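Local atomic coordinates of variant surface glycoprotein MITAT 1.1 (Trypanosoma brucei brucei, PDB entry 5LY9), a protein that forms the dense surface coat of the parasite, where switching among antigenically distinct variants lets the trypanosome evade the host immune response. Residues C15-E20 with T165-L170; S22-E27 with E251-E256; A99-S104 with V213-M218; A230-M235 with A241-W246. All coordinates share one frame; numbering follows the deposited sequence.

Interaction 1. Residues C15-E20 with T165-L170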
loop_
_atom_site.group_PDB
_atom_site.type_symbol
_atom_site.label_atom_id
_atom_site.label_comp_id
_atom_site.label_asym_id
_atom_site.label_seq_id
_atom_site.Cartn_x
_atom_site.Cartn_y
_atom_site.Cartn_z
ATOM N N CYS A 15 -6.804 16.239 17.992
ATOM C CA CYS A 15 -7.220 16.861 16.692
ATOM C C CYS A 15 -6.021 17.092 15.738
ATOM O O CYS A 15 -6.069 16.796 14.576
ATOM C CB CYS A 15 -7.940 18.170 16.882
ATOM S SG CYS A 15 -9.564 17.982 17.659
ATOM N N LYS A 16 -4.907 17.575 16.276
ATOM C CA LYS A 16 -3.689 17.754 15.483
ATOM C C LYS A 16 -3.199 16.427 14.950
ATOM O O LYS A 16 -2.797 16.345 13.789
ATOM C CB LYS A 16 -2.584 18.441 16.327
ATOM C CG LYS A 16 -2.873 19.902 16.632
ATOM C CD LYS A 16 -1.923 20.416 17.727
ATOM C CE LYS A 16 -0.529 20.632 17.351
ATOM N NZ LYS A 16 0.307 21.363 18.391
ATOM N N LEU A 17 -3.223 15.406 15.775
ATOM C CA LEU A 17 -2.734 14.096 15.348
ATOM C C LEU A 17 -3.630 13.522 14.286
ATOM O O LEU A 17 -3.109 13.023 13.273
ATOM C CB LEU A 17 -2.607 13.159 16.529
ATOM C CG LEU A 17 -2.187 11.699 16.270
ATOM C CD1 LEU A 17 -0.799 11.650 15.600
ATOM C CD2 LEU A 17 -2.210 10.836 17.544
ATOM N N THR A 18 -4.971 13.554 14.496
ATOM C CA THR A 18 -5.828 13.008 13.469
ATOM C C THR A 18 -5.659 13.747 12.121
ATOM O O THR A 18 -5.652 13.115 11.062
ATOM C CB THR A 18 -7.313 12.832 13.938
ATOM O OG1 THR A 18 -7.990 12.058 12.946
ATOM C CG2 THR A 18 -7.950 14.123 14.017
ATOM N N THR A 19 -5.485 15.081 12.170
ATOM C CA THR A 19 -5.165 15.867 10.977
ATOM C C THR A 19 -3.867 15.380 10.296
ATOM O O THR A 19 -3.843 15.181 9.097
ATOM C CB THR A 19 -5.092 17.365 11.354
ATOM O OG1 THR A 19 -6.358 17.757 11.964
ATOM C CG2 THR A 19 -4.796 18.181 10.151
ATOM N N GLU A 20 -2.844 15.163 11.066
ATOM C CA GLU A 20 -1.583 14.692 10.501
ATOM C C GLU A 20 -1.748 13.298 9.878
ATOM O O GLU A 20 -1.333 13.056 8.724
ATOM C CB GLU A 20 -0.455 14.678 11.532
ATOM C CG GLU A 20 0.869 14.122 10.978
ATOM C CD GLU A 20 2.083 14.588 11.747
ATOM O OE1 GLU A 20 2.304 15.861 11.842
ATOM O OE2 GLU A 20 2.739 13.679 12.330
ATOM N N THR A 165 10.529 9.887 17.640
ATOM C CA THR A 165 10.563 9.622 19.042
ATOM C C THR A 165 9.239 9.139 19.587
ATOM O O THR A 165 9.187 8.269 20.455
ATOM C CB THR A 165 11.052 10.904 19.771
ATOM O OG1 THR A 165 12.399 11.176 19.284
ATOM C CG2 THR A 165 11.098 10.646 21.264
ATOM N N GLY A 166 8.163 9.738 19.091
ATOM C CA GLY A 166 6.853 9.403 19.594
ATOM C C GLY A 166 5.807 10.438 19.226
ATOM O O GLY A 166 5.832 10.961 18.161
ATOM N N TYR A 167 4.898 10.678 20.126
ATOM C CA TYR A 167 3.806 11.631 19.951
ATOM C C TYR A 167 4.008 12.797 20.912
ATOM O O TYR A 167 3.477 12.821 22.046
ATOM C CB TYR A 167 2.459 10.954 20.239
ATOM C CG TYR A 167 2.199 9.715 19.410
ATOM C CD1 TYR A 167 2.726 8.459 19.791
ATOM C CD2 TYR A 167 1.413 9.782 18.268
ATOM C CE1 TYR A 167 2.389 7.311 19.008
ATOM C CE2 TYR A 167 1.068 8.692 17.549
ATOM C CZ TYR A 167 1.576 7.472 17.902
ATOM O OH TYR A 167 1.229 6.405 17.099
ATOM N N PRO A 168 4.792 13.772 20.483
ATOM C CA PRO A 168 5.337 14.739 21.492
ATOM C C PRO A 168 4.315 15.690 22.079
ATOM O O PRO A 168 4.521 16.175 23.201
ATOM C CB PRO A 168 6.363 15.548 20.687
ATOM C CG PRO A 168 5.949 15.351 19.279
ATOM C CD PRO A 168 5.457 13.940 19.187
ATOM N N ASN A 169 3.222 15.936 21.361
ATOM C CA ASN A 169 2.228 16.907 21.833
ATOM C C ASN A 169 1.104 16.311 22.655
ATOM O O ASN A 169 0.321 17.070 23.268
ATOM C CB ASN A 169 1.734 17.756 20.672
ATOM C CG ASN A 169 2.840 18.566 20.067
ATOM O OD1 ASN A 169 3.661 19.128 20.791
ATOM N ND2 ASN A 169 2.862 18.676 18.747
ATOM N N LEU A 170 0.962 14.974 22.673
ATOM C CA LEU A 170 -0.014 14.345 23.537
ATOM C C LEU A 170 0.351 14.481 24.962
ATOM O O LEU A 170 1.496 14.210 25.387
ATOM C CB LEU A 170 -0.191 12.845 23.216
ATOM C CG LEU A 170 -0.713 12.513 21.813
ATOM C CD1 LEU A 170 -1.183 11.070 21.749
ATOM C CD2 LEU A 170 -1.707 13.392 21.149
#
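Leu17 and Tyr167 mark the nearest approach of the two backbones, with 8.4 Å from CA to CA. Residues 15-20 are regular helix, whereas 165-170 form an irregular strip that closes in a type I turn from Tyr167 to Leu170. Pro168 suits the turn because its ring already holds phi near -71°, and a weak bond from Leu170 N to Tyr167 O, 3.4 Å, closes it. Both branches of Leu17 meet the same side of the tyrosine. CD1 comes to the ring edge, in its plane and 3.9 Å from Tyr167 CD2, while CD2 lies obliquely to the ring, 3.8 Å from that same ring atom. With CG anti to the backbone N (chi1 176°), the Leu17 fork leans out from the helix, and its CD2 also reaches Leu170 CD1 at 4.3 Å. A more polar fringe flanks this buried patch. Lys16 crosses Asn169 at about a right angle, and its NZ stops 3.7 Å from Asn169 ND2; both are donors, so this is proximity without a bond, and the amide nitrogen is held instead by Glu161. Around the leucine patch, helix 244-254 receives Leu17 and Leu170 on Trp246, whose carbonyl takes the Tyr167 hydroxyl. Helix 62-114 adds Leu101 and Ile105, and Cys15 ties helix 8-21 to Cys145, next to strand 143-144, by a disulfide.

Interaction 2. Residues S22-E27 with E251-E256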
loop_
_atom_site.group_PDB
_atom_site.type_symbol
_atom_site.label_atom_id
_atom_site.label_comp_id
_atom_site.label_asym_id
_atom_site.label_seq_id
_atom_site.Cartn_x
_atom_site.Cartn_y
_atom_site.Cartn_z
ATOM N N SER A 22 -4.237 11.871 8.690
ATOM C CA SER A 22 -5.124 11.878 7.542
ATOM C C SER A 22 -4.342 11.847 6.223
ATOM O O SER A 22 -4.868 11.323 5.261
ATOM C CB SER A 22 -6.068 13.111 7.600
ATOM O OG SER A 22 -5.339 14.229 7.230
ATOM N N LYS A 23 -3.084 12.296 6.199
ATOM C CA LYS A 23 -2.298 12.337 4.971
ATOM C C LYS A 23 -1.320 11.214 4.808
ATOM O O LYS A 23 -0.692 11.123 3.762
ATOM C CB LYS A 23 -1.546 13.666 4.803
ATOM C CG LYS A 23 -2.448 14.858 4.562
ATOM C CD LYS A 23 -1.664 16.094 4.075
ATOM C CE LYS A 23 -2.628 17.142 3.527
ATOM N NZ LYS A 23 -1.757 18.295 3.102
ATOM N N VAL A 24 -1.191 10.345 5.798
ATOM C CA VAL A 24 -0.197 9.291 5.709
ATOM C C VAL A 24 -0.419 8.373 4.504
ATOM O O VAL A 24 0.537 8.044 3.820
ATOM C CB VAL A 24 -0.067 8.488 7.054
ATOM C CG1 VAL A 24 0.788 7.232 6.873
ATOM C CG2 VAL A 24 0.485 9.401 8.144
ATOM N N SER A 25 -1.648 7.963 4.220
ATOM C CA SER A 25 -1.964 7.072 3.090
ATOM C C SER A 25 -1.501 7.659 1.798
ATOM O O SER A 25 -0.833 6.996 0.961
ATOM C CB SER A 25 -3.434 6.691 3.038
ATOM O OG SER A 25 -3.717 6.022 4.272
ATOM N N GLY A 26 -1.872 8.930 1.603
ATOM C CA GLY A 26 -1.439 9.694 0.453
ATOM C C GLY A 26 0.052 9.889 0.311
ATOM O O GLY A 26 0.604 9.863 -0.806
ATOM N N GLU A 27 0.716 10.043 1.440
ATOM C CA GLU A 27 2.163 10.129 1.399
ATOM C C GLU A 27 2.746 8.785 1.052
ATOM O O GLU A 27 3.694 8.758 0.267
ATOM C CB GLU A 27 2.781 10.709 2.689
ATOM C CG GLU A 27 4.289 10.565 2.677
ATOM C CD GLU A 27 5.064 11.491 3.603
ATOM O OE1 GLU A 27 6.176 11.039 4.035
ATOM O OE2 GLU A 27 4.688 12.708 3.747
ATOM N N GLU A 251 5.988 2.789 14.949
ATOM C CA GLU A 251 7.010 1.908 14.360
ATOM C C GLU A 251 6.846 1.820 12.852
ATOM O O GLU A 251 7.837 1.941 12.108
ATOM C CB GLU A 251 6.940 0.536 14.982
ATOM C CG GLU A 251 7.987 -0.397 14.424
ATOM C CD GLU A 251 8.099 -1.700 15.180
ATOM O OE1 GLU A 251 8.768 -1.693 16.266
ATOM O OE2 GLU A 251 7.493 -2.683 14.720
ATOM N N ALA A 252 5.613 1.683 12.355
ATOM C CA ALA A 252 5.444 1.577 10.923
ATOM C C ALA A 252 5.884 2.869 10.244
ATOM O O ALA A 252 6.462 2.848 9.166
ATOM C CB ALA A 252 4.000 1.289 10.589
ATOM N N ARG A 253 5.582 4.009 10.859
ATOM C CA ARG A 253 6.025 5.231 10.237
ATOM C C ARG A 253 7.545 5.292 10.151
ATOM O O ARG A 253 8.124 5.675 9.117
ATOM C CB ARG A 253 5.432 6.460 10.959
ATOM C CG ARG A 253 5.355 7.649 9.995
ATOM C CD ARG A 253 4.833 8.890 10.593
ATOM N NE ARG A 253 4.401 9.810 9.542
ATOM C CZ ARG A 253 4.017 11.056 9.773
ATOM N NH1 ARG A 253 4.039 11.582 11.042
ATOM N NH2 ARG A 253 3.538 11.780 8.729
ATOM N N ASN A 254 8.200 4.903 11.237
ATOM C CA ASN A 254 9.661 4.937 11.232
ATOM C C ASN A 254 10.235 3.982 10.222
ATOM O O ASN A 254 11.359 4.262 9.703
ATOM C CB ASN A 254 10.183 4.571 12.598
ATOM C CG ASN A 254 10.143 5.707 13.534
ATOM O OD1 ASN A 254 10.142 6.871 13.100
ATOM N ND2 ASN A 254 10.106 5.403 14.843
ATOM N N ARG A 255 9.553 2.882 9.939
ATOM C CA ARG A 255 10.079 1.849 9.000
ATOM C C ARG A 255 9.675 1.961 7.542
ATOM O O ARG A 255 10.022 1.063 6.737
ATOM C CB ARG A 255 9.797 0.428 9.547
ATOM C CG ARG A 255 10.600 0.348 10.822
ATOM C CD ARG A 255 10.483 -0.893 11.618
ATOM N NE ARG A 255 11.311 -0.740 12.835
ATOM C CZ ARG A 255 11.572 -1.737 13.669
ATOM N NH1 ARG A 255 11.140 -2.971 13.411
ATOM N NH2 ARG A 255 12.288 -1.502 14.745
ATOM N N GLU A 256 9.108 3.102 7.156
ATOM C CA GLU A 256 8.657 3.293 5.782
ATOM C C GLU A 256 9.854 3.221 4.846
ATOM O O GLU A 256 10.896 3.916 5.037
ATOM C CB GLU A 256 8.039 4.659 5.601
ATOM C CG GLU A 256 6.730 4.794 6.324
ATOM C CD GLU A 256 6.206 6.223 6.453
ATOM O OE1 GLU A 256 6.978 7.134 6.253
ATOM O OE2 GLU A 256 4.992 6.397 6.800
#
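One face of the Arg253 guanidinium carries the CG2 methyl of Val24, 3.9 Å from Arg253 NH2 and 4.2 Å from Arg253 NE. The polar rim of the same group is used elsewhere: NH1 forms a salt bridge with Glu20, and NH2 donates to the carbonyl of Thr158. Bonds in two directions hold the plate in orientation, leaving its pi surface for an apolar neighbour, so a flat cation can lie buried against a valine. The side chain starts with CG roughly anti to the backbone N (chi1 -154°) and runs extended to NE, which carries the charge across from one helix to the other. A second plate, that of Arg255, has Glu251 CD 3.7 Å above its centre; this is a long charge pairing within one segment, with no N-H aimed at the oxygen.

The other branch of Val24, CG1, lies 4.3 Å from Glu256 OE2, an oxygen that Ser94 satisfies. Glu27 OE1 and Glu256 OE1 are only 4.6 Å apart, yet Arg159 bridges to both and Lys258 adds a further charge beside Glu256, which probably offsets the repulsion. Against the valine, Ser94 and Ala98 of helix 62-114 are small enough to let the helices approach, and Ser25 packs on Arg96 of the second subunit. The end of helix 244-254 is thus joined to the start of helix 24-55, which with helix 62-114 makes up the long antiparallel helical hairpin of the A-type VSG N-terminal domain.

Interaction 3. Residues A99-S104 with V213-M218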
loop_
_atom_site.group_PDB
_atom_site.type_symbol
_atom_site.label_atom_id
_atom_site.label_comp_id
_atom_site.label_asym_id
_atom_site.label_seq_id
_atom_site.Cartn_x
_atom_site.Cartn_y
_atom_site.Cartn_z
ATOM N N ALA A 99 -4.270 4.717 9.486
ATOM C CA ALA A 99 -5.684 4.756 9.291
ATOM C C ALA A 99 -6.423 4.065 10.429
ATOM O O ALA A 99 -7.440 4.543 10.905
ATOM C CB ALA A 99 -6.028 4.145 7.958
ATOM N N TYR A 100 -5.871 2.952 10.940
ATOM C CA TYR A 100 -6.538 2.235 12.036
ATOM C C TYR A 100 -6.583 3.067 13.312
ATOM O O TYR A 100 -7.633 3.205 13.962
ATOM C CB TYR A 100 -5.777 0.918 12.284
ATOM C CG TYR A 100 -6.383 0.027 13.346
ATOM C CD1 TYR A 100 -7.748 -0.368 13.324
ATOM C CD2 TYR A 100 -5.610 -0.410 14.405
ATOM C CE1 TYR A 100 -8.261 -1.195 14.270
ATOM C CE2 TYR A 100 -6.128 -1.268 15.384
ATOM C CZ TYR A 100 -7.468 -1.642 15.331
ATOM O OH TYR A 100 -7.987 -2.447 16.312
ATOM N N LEU A 101 -5.431 3.623 13.690
ATOM C CA LEU A 101 -5.339 4.525 14.840
ATOM C C LEU A 101 -6.249 5.750 14.658
ATOM O O LEU A 101 -7.022 6.101 15.602
ATOM C CB LEU A 101 -3.879 4.906 15.102
ATOM C CG LEU A 101 -3.726 5.915 16.213
ATOM C CD1 LEU A 101 -4.194 5.334 17.504
ATOM C CD2 LEU A 101 -2.245 6.335 16.299
ATOM N N LYS A 102 -6.265 6.340 13.458
ATOM C CA LYS A 102 -7.127 7.480 13.174
ATOM C C LYS A 102 -8.584 7.135 13.334
ATOM O O LYS A 102 -9.402 7.940 13.877
ATOM C CB LYS A 102 -6.850 7.979 11.787
ATOM C CG LYS A 102 -7.688 9.152 11.429
ATOM C CD LYS A 102 -7.214 9.837 10.196
ATOM C CE LYS A 102 -8.263 10.632 9.445
ATOM N NZ LYS A 102 -8.991 11.656 10.283
ATOM N N GLY A 103 -8.956 5.900 12.939
ATOM C CA GLY A 103 -10.379 5.499 13.076
ATOM C C GLY A 103 -10.814 5.443 14.498
ATOM O O GLY A 103 -11.945 5.834 14.845
ATOM N N SER A 104 -9.951 4.982 15.402
ATOM C CA SER A 104 -10.317 4.953 16.780
ATOM C C SER A 104 -10.346 6.344 17.416
ATOM O O SER A 104 -11.295 6.667 18.174
ATOM C CB SER A 104 -9.344 4.105 17.639
ATOM O OG SER A 104 -9.314 2.717 17.098
ATOM N N VAL A 213 -9.693 3.353 26.670
ATOM C CA VAL A 213 -10.332 3.915 25.469
ATOM C C VAL A 213 -9.263 4.661 24.663
ATOM O O VAL A 213 -8.098 4.713 25.055
ATOM C CB VAL A 213 -11.546 4.773 25.811
ATOM C CG1 VAL A 213 -12.595 3.937 26.542
ATOM C CG2 VAL A 213 -11.158 6.016 26.614
ATOM N N LEU A 214 -9.653 5.223 23.527
ATOM C CA LEU A 214 -8.709 5.868 22.610
ATOM C C LEU A 214 -7.574 4.884 22.300
ATOM O O LEU A 214 -6.356 5.240 22.396
ATOM C CB LEU A 214 -8.211 7.213 23.142
ATOM C CG LEU A 214 -9.190 8.384 22.913
ATOM C CD1 LEU A 214 -8.969 9.509 23.880
ATOM C CD2 LEU A 214 -9.160 8.908 21.481
ATOM N N ALA A 215 -7.949 3.629 22.013
ATOM C CA ALA A 215 -6.970 2.554 21.705
ATOM C C ALA A 215 -5.841 2.429 22.732
ATOM O O ALA A 215 -4.694 2.135 22.425
ATOM C CB ALA A 215 -6.436 2.767 20.295
ATOM N N GLY A 216 -6.203 2.588 23.995
ATOM C CA GLY A 216 -5.271 2.401 25.099
ATOM C C GLY A 216 -4.641 3.666 25.661
ATOM O O GLY A 216 -3.933 3.614 26.653
ATOM N N TYR A 217 -4.824 4.807 25.036
ATOM C CA TYR A 217 -4.217 6.023 25.513
ATOM C C TYR A 217 -4.839 6.501 26.810
ATOM O O TYR A 217 -4.122 6.979 27.736
ATOM C CB TYR A 217 -4.369 7.122 24.431
ATOM C CG TYR A 217 -3.996 8.501 24.795
ATOM C CD1 TYR A 217 -2.791 8.788 25.431
ATOM C CD2 TYR A 217 -4.798 9.548 24.444
ATOM C CE1 TYR A 217 -2.459 10.097 25.750
ATOM C CE2 TYR A 217 -4.479 10.848 24.760
ATOM C CZ TYR A 217 -3.283 11.159 25.347
ATOM O OH TYR A 217 -2.953 12.468 25.691
ATOM N N MET A 218 -6.167 6.382 26.894
ATOM C CA MET A 218 -6.940 6.967 27.988
ATOM C C MET A 218 -7.503 5.875 28.873
ATOM O O MET A 218 -8.034 4.900 28.378
ATOM C CB MET A 218 -8.086 7.872 27.502
ATOM C CG MET A 218 -8.978 8.381 28.645
ATOM S SD MET A 218 -10.375 9.378 28.008
ATOM C CE MET A 218 -9.504 10.795 27.962
#
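Ala215 stands at the tip of a beta hairpin and rests lightly against Leu101 and Ser104 of the long helix 62-114, at the dimer interface of this A-type VSG domain. The hairpin joins strands 211-213 and 218-220. Its ladder ends in the pair from Val213 N to Met218 O, 2.8 Å, and Met218 N to Val213 O, 3.1 Å, and a classic beta bulge places Tyr217 and Met218 together opposite Val213. Leu214 and Ala215 both have left-handed backbone angles, and Gly216 follows with phi 98°, a value that suits a residue without a beta carbon, which would otherwise crowd the preceding carbonyl oxygen. Tyr217 N closes the turn on Leu214 O at 3.1 Å.

This tightly curled tip exposes its amides to the partner molecule: the N atoms of Leu214 and Ala215 each donate to an oxygen of Glu107 of the second subunit. Ser104 is likewise shared between roles. Its hydroxyl binds the carbonyl of Gly103 of the second subunit, and the symmetric copy of that bond returns to this chain's Gly103, while its CB remains for the hairpin. The backbones come nearest at 6.1 Å, from Ser104 CA to Leu214 CA; the short side chains of Ser104 and Ala215 are consistent with this closeness. A bound glycerol, probably from the crystallisation liquor, lies about 4 Å from the side chain of Ala215. Leu101 extends alongside with CG anti to its own N (chi1 176°), bringing CD1 to 4.4 Å from Ala215 CB, and Ser104 CB meets that same methyl at 4.2 Å.

Interaction 4. Residues A230-M235 with A241-W246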
loop_
_atom_site.group_PDB
_atom_site.type_symbol
_atom_site.label_atom_id
_atom_site.label_comp_id
_atom_site.label_asym_id
_atom_site.label_seq_id
_atom_site.Cartn_x
_atom_site.Cartn_y
_atom_site.Cartn_z
ATOM N N ALA A 230 -1.928 8.357 29.063
ATOM C CA ALA A 230 -0.700 7.655 29.109
ATOM C C ALA A 230 0.375 8.527 28.482
ATOM O O ALA A 230 0.094 9.380 27.711
ATOM C CB ALA A 230 -0.815 6.343 28.325
ATOM N N ASN A 231 1.637 8.226 28.805
ATOM C CA ASN A 231 2.738 8.937 28.188
ATOM C C ASN A 231 3.149 8.296 26.868
ATOM O O ASN A 231 3.760 7.213 26.844
ATOM C CB ASN A 231 3.868 9.003 29.179
ATOM C CG ASN A 231 4.986 9.883 28.711
ATOM O OD1 ASN A 231 5.133 10.160 27.515
ATOM N ND2 ASN A 231 5.853 10.271 29.665
ATOM N N MET A 232 2.823 9.008 25.793
ATOM C CA MET A 232 3.033 8.554 24.418
ATOM C C MET A 232 4.208 9.324 23.789
ATOM O O MET A 232 4.478 9.138 22.622
ATOM C CB MET A 232 1.791 8.786 23.556
ATOM C CG MET A 232 0.507 8.276 24.167
ATOM S SD MET A 232 0.549 6.551 24.740
ATOM C CE MET A 232 0.531 5.768 23.186
ATOM N N GLN A 233 4.859 10.212 24.545
ATOM C CA GLN A 233 5.889 11.082 24.010
ATOM C C GLN A 233 7.136 10.256 23.697
ATOM O O GLN A 233 7.719 10.484 22.710
ATOM C CB GLN A 233 6.158 12.270 24.953
ATOM C CG GLN A 233 4.891 13.094 25.187
ATOM C CD GLN A 233 5.104 14.248 26.141
ATOM O OE1 GLN A 233 6.171 14.395 26.707
ATOM N NE2 GLN A 233 4.078 14.991 26.402
ATOM N N ALA A 234 7.521 9.342 24.558
ATOM C CA ALA A 234 8.749 8.534 24.414
ATOM C C ALA A 234 8.261 7.122 24.133
ATOM O O ALA A 234 8.044 6.330 25.060
ATOM C CB ALA A 234 9.516 8.559 25.744
ATOM N N MET A 235 7.961 6.842 22.897
ATOM C CA MET A 235 7.439 5.504 22.559
ATOM C C MET A 235 8.538 4.424 22.698
ATOM O O MET A 235 9.715 4.691 22.483
ATOM C CB MET A 235 6.910 5.547 21.146
ATOM C CG MET A 235 5.634 6.382 20.993
ATOM S SD MET A 235 4.235 5.711 21.914
ATOM C CE MET A 235 3.954 4.148 21.061
ATOM N N ALA A 241 2.362 -3.627 24.418
ATOM C CA ALA A 241 1.414 -4.269 25.341
ATOM C C ALA A 241 0.325 -3.320 25.677
ATOM O O ALA A 241 -0.812 -3.717 25.642
ATOM C CB ALA A 241 2.098 -4.697 26.629
ATOM N N THR A 242 0.661 -2.080 26.049
ATOM C CA THR A 242 -0.352 -1.150 26.598
ATOM C C THR A 242 -1.165 -0.337 25.596
ATOM O O THR A 242 -2.284 0.127 25.913
ATOM C CB THR A 242 0.286 -0.178 27.580
ATOM O OG1 THR A 242 1.359 0.577 26.982
ATOM C CG2 THR A 242 0.907 -0.997 28.837
ATOM N N ALA A 243 -0.623 -0.163 24.384
ATOM C CA ALA A 243 -1.243 0.727 23.429
ATOM C C ALA A 243 -0.825 0.259 22.043
ATOM O O ALA A 243 -0.169 0.979 21.320
ATOM C CB ALA A 243 -0.820 2.158 23.717
ATOM N N PRO A 244 -1.161 -0.999 21.695
ATOM C CA PRO A 244 -0.583 -1.555 20.451
ATOM C C PRO A 244 -0.845 -0.710 19.216
ATOM O O PRO A 244 0.042 -0.650 18.386
ATOM C CB PRO A 244 -1.211 -2.955 20.303
ATOM C CG PRO A 244 -2.332 -2.928 21.223
ATOM C CD PRO A 244 -2.023 -2.001 22.364
ATOM N N ALA A 245 -2.044 -0.190 18.996
ATOM C CA ALA A 245 -2.256 0.590 17.773
ATOM C C ALA A 245 -1.338 1.808 17.685
ATOM O O ALA A 245 -0.940 2.215 16.574
ATOM C CB ALA A 245 -3.702 1.011 17.614
ATOM N N TRP A 246 -1.020 2.417 18.843
ATOM C CA TRP A 246 -0.128 3.577 18.910
ATOM C C TRP A 246 1.310 3.170 18.645
ATOM O O TRP A 246 1.989 3.824 17.889
ATOM C CB TRP A 246 -0.217 4.250 20.269
ATOM C CG TRP A 246 -1.585 4.778 20.551
ATOM C CD1 TRP A 246 -2.658 4.113 21.055
ATOM C CD2 TRP A 246 -1.999 6.133 20.425
ATOM N NE1 TRP A 246 -3.705 4.967 21.251
ATOM C CE2 TRP A 246 -3.326 6.221 20.884
ATOM C CE3 TRP A 246 -1.389 7.282 19.959
ATOM C CZ2 TRP A 246 -4.048 7.445 20.865
ATOM C CZ3 TRP A 246 -2.104 8.466 19.937
ATOM C CH2 TRP A 246 -3.395 8.545 20.380
#
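Met232 supplies both the Met-aromatic and the closest apolar contact with Trp246, the two side chains crossing at about a right angle. Its sulfur lies above the indole, with SD 5.2 Å from the centroid of the five-membered ring and 20° off the ring normal. Among the apolar contacts, Met232 CE is tightly packed, 3.4 Å from Trp246 CB, and also meets Ala243 CB at 3.9 Å. Bends at chi2 (-51°) and chi3 (-73°) turn its methyl toward both residues, which meet it from neighbouring directions. Met235, similarly bent, lays CE against the tryptophan backbone, 3.7 Å from Trp246 C. Flexible, unbranched methionines suit the irregular surface beside Trp246, and Ala243 suits it by being small, at the N-cap where helix 239-242 gives way to helix 244-254. Within 230-235, Asn231 OD1 accepts from Gln233 N at 3.0 Å in an Asx turn that shapes the loop, and backbone bonds join Met232 to Tyr167 and Met235 to Thr165. Trp246 NE1 binds the Leu214 carbonyl of the hairpin between strands 211-213 and 218-220, its indole meets the Tyr167 ring edge-to-face and touches Leu14 of helix 8-21, and Leu101 and Ile105 of helix 62-114 pack against it too.

The centres of interactions 1, 3 and 4 lie about 11 to 12 Å apart, and all three converge on Trp246, interaction 1 mainly through apolar side chains and the hairpin of interaction 3 through a polar bond. All four contacts are largely buried, but their chemistry differs. Interactions 1 and 4 are chiefly apolar and untouched by the second subunit; interaction 3 is a small-residue contact at the dimer interface; interaction 2, nearest the chain centre, sets an aliphatic methyl among buried charges. Interactions 2 and 4 both use helix 244-254, at its two ends. The loop 165-170 is joined by bonds to residues 230-235, so interactions 1 and 4 are continuous with each other.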